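Local coordinates for peridinin-chlorophyll A protein (Amphidinium carterae, PDB 2C9E) that probably serves as a water-soluble light-harvesting antenna, capturing blue-green light with its bound peridinin and chlorophyll a, at residues A44-E49 against G250-P255; K50-G55 against R246-A251; A104-F109 against A148-S153; R179-F184 against V267-A272. All blocks are in the same frame, centred on the assembly; numbering follows the deposited sequence.

In the fold
All four contacts lie close to pigment, three of them mainly between helical segments and one between a helix and a turn; together they illustrate how a helical shell is closed over chromophores. Contacts 1 and 2 follow one another along helix 41-55 and along helix 234-251 into its turn; their centres are about 8 Å apart and both use Gly250 and Ala251. Contact 2 also reaches the two outer contacts. Val54 packs on Phe109 of contact 3, and Ala247 on Val267 of contact 4, at centre distances of about 20 and 19 Å. Contacts 3 and 4 lie about 36 Å apart between centres, each bordering a different peridinin. Chlorophyll a touches Val48, Leu52, Ile248 and Leu271.

Contact 1. Residues A44-E49 against G250-P255; sequences AALAVE and GALNTP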
# COMPACT_ATOMS: atom_id res chain seq x y z
N ALA A 44 3.65 14.81 -1.12
CA ALA A 44 3.42 13.38 -1.38
C ALA A 44 3.91 12.55 -0.20
O ALA A 44 3.24 11.62 0.25
CB ALA A 44 4.15 12.95 -2.68
N ALA A 45 5.08 12.90 0.34
CA ALA A 45 5.62 12.10 1.48
C ALA A 45 4.77 12.29 2.76
O ALA A 45 4.50 11.32 3.51
CB ALA A 45 7.15 12.49 1.73
N LEU A 46 4.31 13.53 3.00
CA LEU A 46 3.44 13.80 4.15
C LEU A 46 2.11 13.06 3.96
O LEU A 46 1.56 12.50 4.92
CB LEU A 46 3.14 15.31 4.26
CG LEU A 46 2.16 15.74 5.36
CD1 LEU A 46 2.59 15.19 6.76
CD2 LEU A 46 2.15 17.28 5.39
N ALA A 47 1.60 13.02 2.74
CA ALA A 47 0.35 12.30 2.50
C ALA A 47 0.48 10.85 2.86
O ALA A 47 -0.41 10.25 3.45
CB ALA A 47 -0.07 12.43 1.04
N VAL A 48 1.60 10.25 2.52
CA VAL A 48 1.78 8.83 2.82
C VAL A 48 1.83 8.65 4.35
O VAL A 48 1.28 7.68 4.89
CB VAL A 48 3.05 8.32 2.19
CG1 VAL A 48 3.45 6.97 2.80
CG2 VAL A 48 2.83 8.23 0.73
N GLU A 49 2.49 9.59 5.02
CA GLU A 49 2.55 9.57 6.45
C GLU A 49 1.10 9.63 7.03
O GLU A 49 0.78 8.94 8.00
CB GLU A 49 3.33 10.79 6.99
CG GLU A 49 3.46 10.77 8.48
CD GLU A 49 3.89 12.11 9.07
OE1 GLU A 49 4.76 12.79 8.51
OE2 GLU A 49 3.35 12.47 10.15
N GLY A 250 10.95 12.13 10.46
CA GLY A 250 12.36 12.49 10.52
C GLY A 250 12.99 12.78 9.16
O GLY A 250 14.12 13.35 9.08
N ALA A 251 12.27 12.45 8.07
CA ALA A 251 12.84 12.63 6.73
C ALA A 251 12.35 13.79 5.90
O ALA A 251 13.05 14.21 4.97
CB ALA A 251 12.66 11.30 5.91
N LEU A 252 11.17 14.31 6.24
CA LEU A 252 10.53 15.39 5.49
C LEU A 252 11.30 16.66 5.14
O LEU A 252 11.08 17.27 4.10
CB LEU A 252 9.25 15.82 6.19
CG LEU A 252 7.96 14.99 6.10
CD1 LEU A 252 6.86 15.72 6.93
CD2 LEU A 252 7.52 14.83 4.62
N ASN A 253 12.19 17.10 6.01
CA ASN A 253 12.93 18.33 5.71
C ASN A 253 14.33 18.04 5.17
O ASN A 253 15.06 18.96 4.91
CB ASN A 253 13.13 19.20 6.98
CG ASN A 253 11.84 19.47 7.74
OD1 ASN A 253 10.88 20.02 7.22
ND2 ASN A 253 11.84 19.10 9.01
N THR A 254 14.70 16.77 5.02
CA THR A 254 16.03 16.43 4.53
C THR A 254 16.01 16.29 3.02
O THR A 254 15.08 15.69 2.46
CB THR A 254 16.47 15.09 5.15
OG1 THR A 254 16.33 15.17 6.56
CG2 THR A 254 17.93 14.78 4.82
N PRO A 255 16.99 16.86 2.32
CA PRO A 255 16.97 16.72 0.86
C PRO A 255 16.89 15.25 0.45
O PRO A 255 17.50 14.36 1.09
CB PRO A 255 18.27 17.38 0.43
CG PRO A 255 18.42 18.52 1.49
CD PRO A 255 18.05 17.79 2.78
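Helix 41-55 meets the turn at the end region of helix 234-251, with the CA atoms of Ala45 and Leu252 7.1 Å apart and a type I turn running from Ala251 to Thr254. A single side chain reaches across from the turn. Leu252 has CG anti to the carbonyl carbon (chi1 -78°), and its two methyl groups divide the surface of the helix between them. CD2 packs on Ala45 CB at 3.7 Å and lies 3.8 Å from the backbone N of Leu46. The other branch, CD1, stands 4.3 Å from Leu46 CD1 and, one turn on, 3.9 Å from Glu49 OE1. Glu49 is extended beyond CG and crosses the leucine at about a right angle, so that a carboxylate oxygen borders an otherwise apolar patch. The turn has a polar link to the same helix as well, since Asn253 OD1 is hydrogen-bonded to Arg42. Peridinin touches Ala45 and Ala251 as well. The arrangement is that of a leucine from an inter-helix turn packed on a neighbouring helix, here in the all-alpha fold of the peridinin-chlorophyll protein, joining its two related sequence regions.

Contact 2. Residues K50-G55 against R246-A251; sequences KLLEVG and RAIKGA. With PID (peridinin), chain E.
Leu52 and Glu53 meet Ile248 and Lys249 across this contact, while Leu51 and Gly55 of the same helix border peridinin. Leu51 comes first in sequence: its CG is anti to the backbone N (chi1 -179°), which carries CD1 to 3.5 Å from both C20 and C21 of the peridinin polyene. An alanine here would lack CG and both methyls and is likely to leave a gap beside the polyene and CM8 of the pigment. Leu52 serves both sides: its CD2 lies 4.1 Å from peridinin CM8, and its CD1 4.4 Å from Ile248 CD1, a loose apolar touch with chlorophyll a lying against both residues. Here the fold shows its plan of helices standing between chromophores, helix 41-55 lining a peridinin pocket while it packs on helix 234-251. Glu53 follows with the polar part of the contact. Its OE2 forms a long salt bridge with Lys249 NZ at 3.9 Å, the two chains crossing obliquely. A water fills in, donating to Glu53 OE2 at 3.1 Å and accepting from Lys249 NZ at 3.1 Å. Because Glu49 brings a second carboxylate close to Glu53, the lysine probably eases their mutual repulsion. Gly55 lies close against the pigment, its carbonyl O 3.8 Å from peridinin C31.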
# COMPACT_ATOMS: atom_id res chain seq x y z
N LYS A 50 0.24 10.45 6.46
CA LYS A 50 -1.13 10.55 6.98
C LYS A 50 -1.90 9.29 6.65
O LYS A 50 -2.71 8.80 7.45
CB LYS A 50 -1.82 11.80 6.40
CG LYS A 50 -1.16 13.10 6.89
CD LYS A 50 -1.70 14.30 6.23
CE LYS A 50 -1.47 15.51 7.11
NZ LYS A 50 -1.88 15.23 8.55
N LEU A 51 -1.65 8.74 5.48
CA LEU A 51 -2.34 7.50 5.12
C LEU A 51 -2.08 6.34 6.16
O LEU A 51 -3.00 5.57 6.57
CB LEU A 51 -1.86 7.09 3.72
CG LEU A 51 -2.47 5.83 3.12
CD1 LEU A 51 -3.94 6.09 2.76
CD2 LEU A 51 -1.63 5.41 1.86
N LEU A 52 -0.82 6.20 6.54
CA LEU A 52 -0.43 5.17 7.48
C LEU A 52 -0.98 5.50 8.86
O LEU A 52 -1.47 4.60 9.58
CB LEU A 52 1.09 5.09 7.52
CG LEU A 52 1.79 4.64 6.22
CD1 LEU A 52 3.37 4.63 6.40
CD2 LEU A 52 1.28 3.28 5.83
N GLU A 53 -0.92 6.79 9.26
CA GLU A 53 -1.49 7.16 10.57
C GLU A 53 -2.99 6.78 10.60
O GLU A 53 -3.45 6.15 11.56
CB GLU A 53 -1.30 8.65 10.84
CG GLU A 53 0.14 9.02 11.15
CD GLU A 53 0.42 10.53 11.02
OE1 GLU A 53 -0.35 11.25 10.34
OE2 GLU A 53 1.41 11.02 11.59
N VAL A 54 -3.74 7.10 9.54
CA VAL A 54 -5.17 6.76 9.55
C VAL A 54 -5.35 5.27 9.68
O VAL A 54 -6.19 4.79 10.45
CB VAL A 54 -5.95 7.30 8.25
CG1 VAL A 54 -7.45 6.98 8.33
CG2 VAL A 54 -5.80 8.80 8.18
N GLY A 55 -4.51 4.53 8.97
CA GLY A 55 -4.60 3.08 9.02
C GLY A 55 -4.39 2.61 10.44
O GLY A 55 -4.93 1.58 10.87
N ARG A 246 7.17 7.11 11.85
CA ARG A 246 8.22 7.89 12.52
C ARG A 246 9.36 8.31 11.55
O ARG A 246 9.80 9.46 11.56
CB ARG A 246 8.81 7.10 13.69
CG ARG A 246 10.07 7.73 14.24
CD ARG A 246 10.89 6.74 15.04
NE ARG A 246 10.21 6.34 16.27
CZ ARG A 246 10.05 5.07 16.64
NH1 ARG A 246 10.51 4.09 15.85
NH2 ARG A 246 9.43 4.79 17.79
N ALA A 247 9.81 7.38 10.71
CA ALA A 247 10.90 7.66 9.75
C ALA A 247 10.59 8.85 8.82
O ALA A 247 11.42 9.75 8.61
CB ALA A 247 11.17 6.43 8.94
N ILE A 248 9.39 8.86 8.28
CA ILE A 248 8.99 9.91 7.37
C ILE A 248 9.06 11.27 8.06
O ILE A 248 9.56 12.22 7.49
CB ILE A 248 7.56 9.66 6.88
CG1 ILE A 248 7.51 8.36 6.08
CG2 ILE A 248 7.06 10.89 6.10
CD1 ILE A 248 6.08 7.97 5.66
N LYS A 249 8.56 11.37 9.29
CA LYS A 249 8.61 12.64 10.00
C LYS A 249 10.07 13.06 10.09
O LYS A 249 10.40 14.21 9.80
CB LYS A 249 7.96 12.50 11.40
CG LYS A 249 6.44 12.22 11.28
CD LYS A 249 5.82 11.56 12.52
CE LYS A 249 4.86 12.50 13.23
NZ LYS A 249 4.09 11.78 14.29
N GLY A 250 10.95 12.13 10.46
CA GLY A 250 12.36 12.49 10.52
C GLY A 250 12.99 12.78 9.16
O GLY A 250 14.12 13.35 9.08
N ALA A 251 12.27 12.45 8.07
CA ALA A 251 12.84 12.63 6.73
C ALA A 251 12.35 13.79 5.90
O ALA A 251 13.05 14.21 4.97
CB ALA A 251 12.66 11.30 5.91
C1 PID E . -17.54 16.80 0.54
C2 PID E . -18.77 17.66 0.24
C3 PID E . -19.87 17.36 1.26
C4 PID E . -20.24 15.88 1.12
C5 PID E . -19.12 14.95 1.62
C6 PID E . -17.72 15.43 1.19
C7 PID E . -16.79 14.41 0.95
C8 PID E . -15.73 14.06 1.78
C9 PID E . -14.85 13.02 1.47
C10 PID E . -14.91 12.22 0.34
C11 PID E . -13.82 12.61 2.21
C12 PID E . -13.24 11.58 1.59
C13 PID E . -12.20 10.81 2.11
C14 PID E . -11.59 9.71 1.51
C15 PID E . -10.59 9.03 2.22
C16 PID E . -9.89 7.89 1.81
C17 PID E . -8.99 7.29 2.68
C18 PID E . -8.33 6.10 2.37
C19 PID E . -7.48 5.45 3.27
C20 PID E . -6.90 4.23 2.94
C21 PID E . -6.07 3.46 3.77
C22 PID E . -5.57 2.25 3.31
C23 PID E . -4.81 1.43 3.99
C24 PID E . -4.05 0.61 4.68
C25 PID E . -4.62 -0.54 5.53
C26 PID E . -4.07 -0.44 6.95
C27 PID E . -2.54 -0.32 7.00
C28 PID E . -2.05 0.86 6.16
C29 PID E . -2.53 0.80 4.70
C30 PID E . -2.19 -0.98 9.28
C31 PID E . -1.85 -0.61 10.73
CM1 PID E . -16.38 17.02 -0.44
CM2 PID E . -19.43 13.57 1.04
CM3 PID E . -19.20 14.86 3.14
CM4 PID E . -12.05 9.19 0.14
CM5 PID E . -5.72 3.95 5.18
CM6 PID E . -6.15 -0.47 5.59
CM7 PID E . -4.23 -1.90 4.94
CM8 PID E . -2.15 2.08 3.97
O1 PID E . -17.22 16.56 1.91
O2 PID E . -21.02 18.17 0.99
O3 PID E . -15.72 12.29 -0.58
O4 PID E . -13.89 11.31 0.42
O5 PID E . -1.90 -0.31 4.06
O6 PID E . -2.18 0.02 8.35
O7 PID E . -2.47 -2.14 8.99
O HOH W 1 1.85 9.61 14.37

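Contact 3. Residues A104-F109 against A148-S153; sequences ADKQKF and AVRDAS. With PID (peridinin), chain F.
Arg150, whose CG meets Lys106 CE across the contact, holds its guanidinium edge-on to Asp151: OD1 lies in the guanidinium plane and is 3.0 Å from Arg150 NH2 in a salt bridge. Seen from the carboxylate, the same nitrogen stands well out of plane, by 45°. The other flat group, the Phe109 ring, lies obliquely against peridinin, with CE1 3.5 Å from C8. Lys106, Phe109, Val149 and Arg150 line one of the peridinin pockets of this helical antenna, between the start of helix 106-111 and the end of helix 132-152. An alanine in place of Phe109 would probably leave CM3 and the C8 to C11 part of the pigment without their lateral support. On the opposite wall Val149 CG1 packs on peridinin CM2 at 3.5 Å. Asp105 is the N-cap of the short helix, its OD1 accepting a nearly straight bond from Lys108 N (2.9 Å, 173°) with the anti lone pair. Lys106 bends at chi3 (61°), and its aliphatic chain passes over Ser153, with CD 3.5 Å from OG. The serine hydroxyl is itself hydrogen-bonded to Asn155 N and Ala102 O. A water also joins the two segments, 2.7 Å from Ala104 O and 2.9 Å from Ser153 OG.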
# COMPACT_ATOMS: atom_id res chain seq x y z
N ALA A 104 -12.46 4.05 11.73
CA ALA A 104 -11.35 4.99 11.67
C ALA A 104 -11.60 6.33 12.36
O ALA A 104 -12.77 6.76 12.54
CB ALA A 104 -10.95 5.23 10.17
N ASP A 105 -10.50 6.99 12.74
CA ASP A 105 -10.61 8.31 13.33
C ASP A 105 -11.22 9.13 12.19
O ASP A 105 -10.63 9.21 11.11
CB ASP A 105 -9.25 8.88 13.64
CG ASP A 105 -9.33 10.30 14.11
OD1 ASP A 105 -9.49 11.26 13.30
OD2 ASP A 105 -9.28 10.46 15.34
N LYS A 106 -12.38 9.75 12.43
CA LYS A 106 -13.09 10.47 11.37
C LYS A 106 -12.39 11.64 10.73
O LYS A 106 -12.43 11.77 9.49
CB LYS A 106 -14.47 10.96 11.86
CG LYS A 106 -15.55 9.89 11.89
CD LYS A 106 -16.63 10.16 12.95
CE LYS A 106 -17.36 11.46 12.71
NZ LYS A 106 -18.13 11.92 13.90
N GLN A 107 -11.77 12.51 11.55
CA GLN A 107 -11.10 13.69 11.00
C GLN A 107 -9.88 13.29 10.18
O GLN A 107 -9.64 13.86 9.14
CB GLN A 107 -10.62 14.67 12.09
CG GLN A 107 -11.50 14.85 13.31
CD GLN A 107 -10.82 15.72 14.42
OE1 GLN A 107 -11.45 16.06 15.43
NE2 GLN A 107 -9.53 16.05 14.22
N LYS A 108 -9.09 12.37 10.69
CA LYS A 108 -7.90 11.93 9.97
C LYS A 108 -8.29 11.25 8.65
O LYS A 108 -7.64 11.46 7.61
CB LYS A 108 -7.07 10.96 10.83
CG LYS A 108 -6.40 11.67 11.98
CD LYS A 108 -5.87 10.68 12.99
CE LYS A 108 -5.14 11.44 14.10
NZ LYS A 108 -4.21 12.40 13.45
N PHE A 109 -9.35 10.46 8.70
CA PHE A 109 -9.76 9.80 7.50
C PHE A 109 -10.24 10.78 6.45
O PHE A 109 -9.82 10.72 5.28
CB PHE A 109 -10.86 8.78 7.75
CG PHE A 109 -11.11 7.90 6.57
CD1 PHE A 109 -11.94 8.33 5.52
CD2 PHE A 109 -10.47 6.66 6.48
CE1 PHE A 109 -12.12 7.54 4.38
CE2 PHE A 109 -10.63 5.85 5.34
CZ PHE A 109 -11.47 6.29 4.29
N ALA A 148 -23.95 6.90 6.10
CA ALA A 148 -24.30 5.70 6.85
C ALA A 148 -23.10 5.36 7.69
O ALA A 148 -23.24 5.08 8.87
CB ALA A 148 -24.66 4.52 5.91
N VAL A 149 -21.92 5.39 7.06
CA VAL A 149 -20.66 5.10 7.76
C VAL A 149 -20.35 6.09 8.90
O VAL A 149 -19.94 5.68 9.99
CB VAL A 149 -19.50 5.09 6.76
CG1 VAL A 149 -18.20 4.91 7.49
CG2 VAL A 149 -19.73 3.97 5.75
N ARG A 150 -20.51 7.37 8.64
CA ARG A 150 -20.27 8.40 9.65
C ARG A 150 -21.22 8.10 10.81
O ARG A 150 -20.78 7.99 11.94
CB ARG A 150 -20.59 9.78 9.08
CG ARG A 150 -20.30 10.96 10.05
CD ARG A 150 -21.08 12.22 9.62
NE ARG A 150 -22.49 11.86 9.56
CZ ARG A 150 -23.32 12.19 8.57
NH1 ARG A 150 -22.85 12.91 7.56
NH2 ARG A 150 -24.56 11.69 8.54
N ASP A 151 -22.52 7.96 10.53
CA ASP A 151 -23.47 7.68 11.60
C ASP A 151 -23.03 6.47 12.44
O ASP A 151 -23.14 6.49 13.67
CB ASP A 151 -24.88 7.46 11.04
CG ASP A 151 -25.51 8.76 10.51
OD1 ASP A 151 -25.02 9.85 10.88
OD2 ASP A 151 -26.50 8.70 9.74
N ALA A 152 -22.50 5.44 11.81
CA ALA A 152 -22.11 4.27 12.56
C ALA A 152 -20.70 4.32 13.17
O ALA A 152 -20.32 3.46 13.92
CB ALA A 152 -22.28 2.99 11.68
N SER A 153 -19.94 5.37 12.90
CA SER A 153 -18.56 5.42 13.39
C SER A 153 -18.20 5.39 14.85
O SER A 153 -18.74 6.18 15.63
CB SER A 153 -17.86 6.65 12.84
OG SER A 153 -16.54 6.69 13.35
C1 PID F . -16.40 11.22 5.37
C2 PID F . -16.78 12.27 6.41
C3 PID F . -16.12 11.94 7.75
C4 PID F . -16.63 10.57 8.21
C5 PID F . -16.18 9.42 7.31
C6 PID F . -16.16 9.77 5.81
C7 PID F . -16.31 8.68 4.95
C8 PID F . -15.49 8.35 3.87
C9 PID F . -15.65 7.23 3.05
C10 PID F . -16.63 6.24 3.13
C11 PID F . -14.82 6.84 2.07
C12 PID F . -15.23 5.68 1.56
C13 PID F . -14.60 4.98 0.53
C14 PID F . -14.99 3.76 -0.03
C15 PID F . -14.21 3.20 -1.05
C16 PID F . -14.46 1.99 -1.69
C17 PID F . -13.62 1.51 -2.70
C18 PID F . -13.83 0.28 -3.32
C19 PID F . -13.01 -0.26 -4.31
C20 PID F . -13.29 -1.52 -4.83
C21 PID F . -12.54 -2.20 -5.78
C22 PID F . -12.92 -3.48 -6.19
C23 PID F . -12.24 -4.17 -7.05
C24 PID F . -11.49 -4.88 -7.87
C25 PID F . -10.34 -5.76 -7.37
C26 PID F . -9.05 -5.30 -8.06
C27 PID F . -9.18 -5.21 -9.58
C28 PID F . -10.38 -4.35 -10.02
C29 PID F . -11.69 -4.82 -9.38
C30 PID F . -6.91 -5.32 -10.27
C31 PID F . -5.66 -4.69 -10.90
CM1 PID F . -16.94 11.51 3.97
CM2 PID F . -17.12 8.25 7.60
CM3 PID F . -14.77 9.03 7.77
CM4 PID F . -16.23 3.03 0.48
CM5 PID F . -11.27 -1.58 -6.37
CM6 PID F . -10.12 -5.60 -5.86
CM7 PID F . -10.62 -7.23 -7.66
CM8 PID F . -12.82 -3.86 -9.75
O1 PID F . -15.09 10.65 5.44
O2 PID F . -16.46 12.92 8.74
O3 PID F . -17.56 6.22 3.92
O4 PID F . -16.37 5.27 2.20
O5 PID F . -11.99 -6.16 -9.82
O6 PID F . -8.01 -4.54 -10.08
O7 PID F . -6.92 -6.52 -10.01
O HOH W 2 -14.91 6.62 10.97

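Contact 4. Residues R179-F184 against V267-A272; sequences RAAKKF and VNLALA. With PID (peridinin), chain J.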
# COMPACT_ATOMS: atom_id res chain seq x y z
N ARG A 179 20.71 -8.16 16.00
CA ARG A 179 22.07 -7.86 15.61
C ARG A 179 22.25 -7.84 14.09
O ARG A 179 22.91 -6.93 13.56
CB ARG A 179 23.05 -8.85 16.23
CG ARG A 179 23.18 -8.71 17.77
CD ARG A 179 24.22 -9.66 18.36
NE ARG A 179 23.76 -11.06 18.39
CZ ARG A 179 22.98 -11.58 19.33
NH1 ARG A 179 22.54 -10.83 20.34
NH2 ARG A 179 22.64 -12.87 19.27
N ALA A 180 21.68 -8.84 13.42
CA ALA A 180 21.78 -8.95 11.98
C ALA A 180 21.11 -7.75 11.29
O ALA A 180 21.57 -7.30 10.23
CB ALA A 180 21.15 -10.26 11.49
N ALA A 181 20.03 -7.24 11.91
CA ALA A 181 19.31 -6.09 11.35
C ALA A 181 20.16 -4.81 11.47
O ALA A 181 20.17 -3.97 10.56
CB ALA A 181 17.99 -5.90 12.04
N LYS A 182 20.88 -4.66 12.57
CA LYS A 182 21.72 -3.49 12.68
C LYS A 182 22.84 -3.51 11.62
O LYS A 182 23.22 -2.48 11.09
CB LYS A 182 22.36 -3.38 14.07
CG LYS A 182 23.15 -2.07 14.29
CD LYS A 182 23.91 -2.11 15.63
CE LYS A 182 24.25 -0.71 16.16
NZ LYS A 182 24.71 -0.76 17.62
N LYS A 183 23.38 -4.68 11.32
CA LYS A 183 24.48 -4.70 10.33
C LYS A 183 23.87 -4.34 8.99
O LYS A 183 24.43 -3.56 8.24
CB LYS A 183 25.11 -6.09 10.21
CG LYS A 183 25.45 -6.76 11.52
CD LYS A 183 26.95 -6.70 11.82
CE LYS A 183 27.40 -5.29 12.20
NZ LYS A 183 27.02 -4.91 13.62
N PHE A 184 22.72 -4.95 8.71
CA PHE A 184 22.02 -4.68 7.47
C PHE A 184 21.75 -3.18 7.42
O PHE A 184 21.99 -2.54 6.40
CB PHE A 184 20.72 -5.47 7.41
CG PHE A 184 19.88 -5.15 6.21
CD1 PHE A 184 20.27 -5.58 4.94
CD2 PHE A 184 18.70 -4.42 6.34
CE1 PHE A 184 19.50 -5.29 3.81
CE2 PHE A 184 17.91 -4.13 5.22
CZ PHE A 184 18.30 -4.56 3.95
N VAL A 267 13.06 0.94 11.43
CA VAL A 267 12.24 0.41 10.34
C VAL A 267 12.71 -0.99 9.94
O VAL A 267 11.90 -1.91 9.81
CB VAL A 267 12.26 1.30 9.05
CG1 VAL A 267 11.70 0.50 7.82
CG2 VAL A 267 11.44 2.52 9.26
N ASN A 268 14.01 -1.17 9.76
CA ASN A 268 14.47 -2.50 9.34
C ASN A 268 14.23 -3.56 10.41
O ASN A 268 13.96 -4.73 10.09
CB ASN A 268 15.97 -2.49 8.98
CG ASN A 268 16.26 -1.70 7.72
OD1 ASN A 268 17.24 -0.95 7.66
ND2 ASN A 268 15.44 -1.87 6.71
N LEU A 269 14.36 -3.19 11.67
CA LEU A 269 14.16 -4.19 12.72
C LEU A 269 12.69 -4.59 12.77
O LEU A 269 12.34 -5.77 12.89
CB LEU A 269 14.58 -3.63 14.09
CG LEU A 269 14.38 -4.56 15.30
CD1 LEU A 269 15.05 -5.93 15.07
CD2 LEU A 269 14.98 -3.88 16.54
N ALA A 270 11.82 -3.58 12.69
CA ALA A 270 10.39 -3.79 12.73
C ALA A 270 9.96 -4.65 11.54
O ALA A 270 9.12 -5.53 11.70
CB ALA A 270 9.68 -2.44 12.74
N LEU A 271 10.54 -4.44 10.36
CA LEU A 271 10.19 -5.27 9.21
C LEU A 271 10.69 -6.71 9.41
O LEU A 271 9.99 -7.66 9.12
CB LEU A 271 10.79 -4.69 7.91
CG LEU A 271 10.08 -3.45 7.38
CD1 LEU A 271 10.82 -2.88 6.21
CD2 LEU A 271 8.66 -3.83 6.95
N ALA A 272 11.94 -6.85 9.85
CA ALA A 272 12.53 -8.15 10.10
C ALA A 272 11.55 -8.97 10.98
O ALA A 272 11.17 -10.11 10.64
CB ALA A 272 13.92 -7.95 10.81
C1 PID J . 13.77 -15.43 2.60
C2 PID J . 13.86 -16.96 2.62
C3 PID J . 12.60 -17.53 3.26
C4 PID J . 12.58 -17.05 4.72
C5 PID J . 12.30 -15.55 4.81
C6 PID J . 13.05 -14.72 3.76
C7 PID J . 13.34 -13.40 4.12
C8 PID J . 13.03 -12.25 3.40
C9 PID J . 13.33 -10.95 3.84
C10 PID J . 13.95 -10.59 5.03
C11 PID J . 13.03 -9.82 3.20
C12 PID J . 13.44 -8.79 3.95
C13 PID J . 13.24 -7.45 3.62
C14 PID J . 13.63 -6.33 4.36
C15 PID J . 13.34 -5.06 3.86
C16 PID J . 13.65 -3.84 4.47
C17 PID J . 13.29 -2.64 3.85
C18 PID J . 13.56 -1.40 4.43
C19 PID J . 13.19 -0.19 3.86
C20 PID J . 13.44 1.02 4.52
C21 PID J . 13.08 2.28 4.06
C22 PID J . 13.34 3.40 4.85
C23 PID J . 12.98 4.61 4.49
C24 PID J . 12.59 5.81 4.14
C25 PID J . 11.22 6.37 4.56
C26 PID J . 10.51 6.96 3.34
C27 PID J . 11.40 7.94 2.57
C28 PID J . 12.70 7.28 2.12
C29 PID J . 13.50 6.71 3.29
C30 PID J . 9.79 9.25 1.41
C31 PID J . 9.10 9.67 0.10
CM1 PID J . 14.91 -14.74 1.85
CM2 PID J . 12.67 -15.15 6.24
CM3 PID J . 10.79 -15.36 4.63
CM4 PID J . 14.38 -6.49 5.69
CM5 PID J . 12.45 2.49 2.68
CM6 PID J . 10.33 5.27 5.14
CM7 PID J . 11.42 7.46 5.62
CM8 PID J . 14.72 5.98 2.74
O1 PID J . 12.47 -14.85 2.45
O2 PID J . 12.56 -18.95 3.20
O3 PID J . 14.33 -11.36 5.92
O4 PID J . 14.03 -9.23 5.10
O5 PID J . 13.94 7.78 4.13
O6 PID J . 10.75 8.29 1.34
O7 PID J . 9.49 9.77 2.48
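Phe184 and Asn268 form the inner shell of this buried contact. The amide nitrogen ND2 lies in the plane of the phenyl ring at its edge, 3.7 Å from CE2, with ring and amide planes 72° apart. The same ND2 also meets the pigment, 3.0 Å from peridinin C18, with C16 a little farther away. Asn268 thus touches both an aromatic ring edge and the carotenoid chain. Beside this pair the helix backbones come close, with the CA atoms of Ala181 and Leu269 only 5.7 Å apart. The small Ala181 side chain is consistent with so close an approach, and its CB packs on Leu269 CD1 at 4.2 Å. Asn268 CG is anti to the carbonyl carbon (chi1 -69°), which puts the amide at the ring edge, and the amide's rotation is probably fixed by the hydrogen bond of OD1 with Ser185 OG. Leu271 and Val267 widen the pigment surface: Leu271 CD1 reaches to 3.4 Å from C17, and Val267 CG1 to 3.8 Å from C20. Digalactosyl diacyl glycerol touches Phe184, so the ring also borders a lipid pocket. Among the surrounding helices, 306-324 packs on Phe184 and Ala181 through Leu319, while 234-251 receives Val267 and Ala270 of helix 261-276.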